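Long-range contact in glutathione s-transferase S2 (Nilaparvata lugens, PDB 5H5L), which probably conjugates glutathione to electrophilic substrates as a sigma-class transferase and acts as a glutathione-requiring prostaglandin D synthase: residues 3-8 with 53-58. Sequence-based numbering, arbitrary orientation.
Sequences TYKLTY and VLEVDG. With GSH (glutathione), chain E.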
loop_
_atom_site.group_PDB
_atom_site.type_symbol
_atom_site.label_atom_id
_atom_site.label_comp_id
_atom_site.label_asym_id
_atom_site.label_seq_id
_atom_site.Cartn_x
_atom_site.Cartn_y
_atom_site.Cartn_z
ATOM N N THR B 3 -3.023 11.925 22.164
ATOM C CA THR B 3 -3.966 10.879 22.508
ATOM C C THR B 3 -4.152 9.934 21.336
ATOM O O THR B 3 -4.239 10.365 20.182
ATOM C CB THR B 3 -5.341 11.433 22.901
ATOM O OG1 THR B 3 -5.931 12.107 21.776
ATOM C CG2 THR B 3 -5.228 12.373 24.081
ATOM N N TYR B 4 -4.246 8.651 21.657
ATOM C CA TYR B 4 -4.367 7.586 20.683
ATOM C C TYR B 4 -5.498 6.681 21.088
ATOM O O TYR B 4 -5.522 6.173 22.215
ATOM C CB TYR B 4 -3.097 6.762 20.610
ATOM C CG TYR B 4 -1.905 7.503 20.082
ATOM C CD1 TYR B 4 -1.788 7.808 18.725
ATOM C CD2 TYR B 4 -0.868 7.836 20.911
ATOM C CE1 TYR B 4 -0.675 8.473 18.247
ATOM C CE2 TYR B 4 0.248 8.502 20.436
ATOM C CZ TYR B 4 0.338 8.810 19.093
ATOM O OH TYR B 4 1.448 9.471 18.614
ATOM N N LYS B 5 -6.391 6.431 20.151
ATOM C CA LYS B 5 -7.478 5.481 20.335
ATOM C C LYS B 5 -7.549 4.631 19.085
ATOM O O LYS B 5 -7.814 5.164 18.011
ATOM C CB LYS B 5 -8.789 6.224 20.585
ATOM C CG LYS B 5 -10.039 5.378 20.541
ATOM C CD LYS B 5 -11.276 6.235 20.842
ATOM C CE LYS B 5 -12.556 5.449 20.649
ATOM N NZ LYS B 5 -13.763 6.231 21.105
ATOM N N LEU B 6 -7.289 3.330 19.213
ATOM C CA LEU B 6 -7.362 2.379 18.110
ATOM C C LEU B 6 -8.671 1.614 18.141
ATOM O O LEU B 6 -9.028 1.044 19.173
ATOM C CB LEU B 6 -6.182 1.397 18.175
ATOM C CG LEU B 6 -6.182 0.220 17.203
ATOM C CD1 LEU B 6 -5.959 0.728 15.761
ATOM C CD2 LEU B 6 -5.079 -0.828 17.580
ATOM N N THR B 7 -9.379 1.587 17.009
ATOM C CA THR B 7 -10.549 0.753 16.829
ATOM C C THR B 7 -10.226 -0.322 15.821
ATOM O O THR B 7 -9.880 -0.016 14.677
ATOM C CB THR B 7 -11.757 1.569 16.350
ATOM O OG1 THR B 7 -12.036 2.598 17.293
ATOM C CG2 THR B 7 -12.976 0.691 16.159
ATOM N N TYR B 8 -10.400 -1.573 16.232
ATOM C CA TYR B 8 -10.269 -2.712 15.355
ATOM C C TYR B 8 -11.104 -3.821 15.987
ATOM O O TYR B 8 -11.684 -3.646 17.054
ATOM C CB TYR B 8 -8.790 -3.109 15.164
ATOM C CG TYR B 8 -8.598 -4.178 14.127
ATOM C CD1 TYR B 8 -8.753 -3.893 12.781
ATOM C CD2 TYR B 8 -8.266 -5.479 14.485
ATOM C CE1 TYR B 8 -8.599 -4.872 11.827
ATOM C CE2 TYR B 8 -8.111 -6.467 13.521
ATOM C CZ TYR B 8 -8.276 -6.153 12.203
ATOM O OH TYR B 8 -8.125 -7.108 11.221
ATOM N N VAL B 53 -8.845 1.917 12.528
ATOM C CA VAL B 53 -8.873 3.380 12.613
ATOM C C VAL B 53 -8.083 3.777 13.843
ATOM O O VAL B 53 -8.339 3.272 14.940
ATOM C CB VAL B 53 -10.320 3.919 12.690
ATOM C CG1 VAL B 53 -10.342 5.393 12.855
ATOM C CG2 VAL B 53 -11.104 3.474 11.462
ATOM N N LEU B 54 -7.135 4.680 13.683
ATOM C CA LEU B 54 -6.427 5.240 14.817
ATOM C C LEU B 54 -6.838 6.701 14.939
ATOM O O LEU B 54 -6.642 7.487 14.001
ATOM C CB LEU B 54 -4.921 5.142 14.665
ATOM C CG LEU B 54 -4.116 5.690 15.858
ATOM C CD1 LEU B 54 -4.246 4.759 17.048
ATOM C CD2 LEU B 54 -2.682 5.853 15.476
ATOM N N GLU B 55 -7.401 7.058 16.089
ATOM C CA GLU B 55 -7.696 8.449 16.395
ATOM C C GLU B 55 -6.496 9.070 17.091
ATOM O O GLU B 55 -6.108 8.644 18.182
ATOM C CB GLU B 55 -8.971 8.532 17.230
ATOM C CG GLU B 55 -9.570 9.935 17.374
ATOM C CD GLU B 55 -10.741 9.953 18.373
ATOM O OE1 GLU B 55 -11.859 9.585 17.985
ATOM O OE2 GLU B 55 -10.502 10.236 19.559
ATOM N N VAL B 56 -5.910 10.079 16.454
ATOM C CA VAL B 56 -4.764 10.814 16.963
ATOM C C VAL B 56 -5.219 12.219 17.349
ATOM O O VAL B 56 -5.681 12.982 16.490
ATOM C CB VAL B 56 -3.648 10.885 15.921
ATOM C CG1 VAL B 56 -2.479 11.618 16.464
ATOM C CG2 VAL B 56 -3.261 9.453 15.461
ATOM N N ASP B 57 -5.079 12.577 18.637
ATOM C CA ASP B 57 -5.536 13.896 19.115
ATOM C C ASP B 57 -6.913 14.230 18.568
ATOM O O ASP B 57 -7.158 15.357 18.134
ATOM C CB ASP B 57 -4.563 14.991 18.707
ATOM C CG ASP B 57 -3.290 14.929 19.457
ATOM O OD1 ASP B 57 -3.303 14.398 20.602
ATOM O OD2 ASP B 57 -2.279 15.422 18.912
ATOM N N GLY B 58 -7.776 13.242 18.492
ATOM C CA GLY B 58 -9.132 13.450 18.080
ATOM C C GLY B 58 -9.432 13.361 16.598
ATOM O O GLY B 58 -10.600 13.523 16.224
HETATM N N1 GSH E . -5.875 -1.268 3.374
HETATM C CA1 GSH E . -6.586 -1.332 4.645
HETATM C C1 GSH E . -5.560 -1.321 5.790
HETATM O O11 GSH E . -4.399 -1.806 5.593
HETATM O O12 GSH E . -5.855 -0.846 6.928
HETATM C CB1 GSH E . -7.366 -2.672 4.732
HETATM C CG1 GSH E . -8.284 -2.589 5.941
HETATM C CD1 GSH E . -9.206 -3.851 5.975
HETATM O OE1 GSH E . -9.198 -4.649 5.100
HETATM N N2 GSH E . -10.091 -4.025 7.130
HETATM C CA2 GSH E . -10.940 -5.209 7.188
HETATM C C2 GSH E . -12.372 -4.775 7.443
HETATM O O2 GSH E . -12.593 -3.719 7.934
HETATM C CB2 GSH E . -10.478 -6.037 8.366
HETATM S SG2 GSH E . -8.761 -6.508 8.181
HETATM N N3 GSH E . -13.447 -5.699 7.121
HETATM C CA3 GSH E . -14.829 -5.322 7.400
HETATM C C3 GSH E . -15.524 -4.890 6.124
HETATM O O31 GSH E . -14.901 -4.829 5.039
HETATM O O32 GSH E . -16.730 -4.603 6.192
HETATM O O HOH W 1 -7.302 10.580 20.045
#
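K5 and T7 pair with E55 and V53 as antiparallel hydrogen-bonded partners, the two strands running at 165°; L6-L54 lies between these pairs and Y4-V56 beyond K5-E55, both non-hydrogen-bonded. The bond from E55 N to K5 O is short at 2.7 Å and nearly straight, 173° at the hydrogen. Y4, L6, L54 and V56 share one face, all four buried. The Y4 ring lies beside V56, its CE1 3.9 Å from V56 CG2, while L54 comes at the ring at a slant and brings CD2 to 3.9 Å from Y4 CD1. L54 CD1 lies over the K5 carbonyl, 3.7 Å from K5 O, and touches L6 CB. Helices 15-25 and 64-75 pack here, and W83 of the second subunit meets V56. On the other face K5 and E55 extend alongside one another, K5 NZ 5.0 Å from E55 OE1, too far for a salt bridge. D57 CG sits beside its own backbone N (chi1 -71°), and OD1 accepts T3 N at 2.9 Å on its anti side, well out of the carboxylate plane. A water takes the N-H of G58, meets T3 OG1 and also reaches E55 OE2 and, weakly, E55 O. In this central antiparallel pair of the thioredoxin-like domain, the strand held by these bonds carries Y8, whose OH takes L14 N; glutathione SG2 meets the ring edge in plane, 3.2 Å from Y8 OH, consistent with the thiol-activating tyrosine of sigma-class transferases.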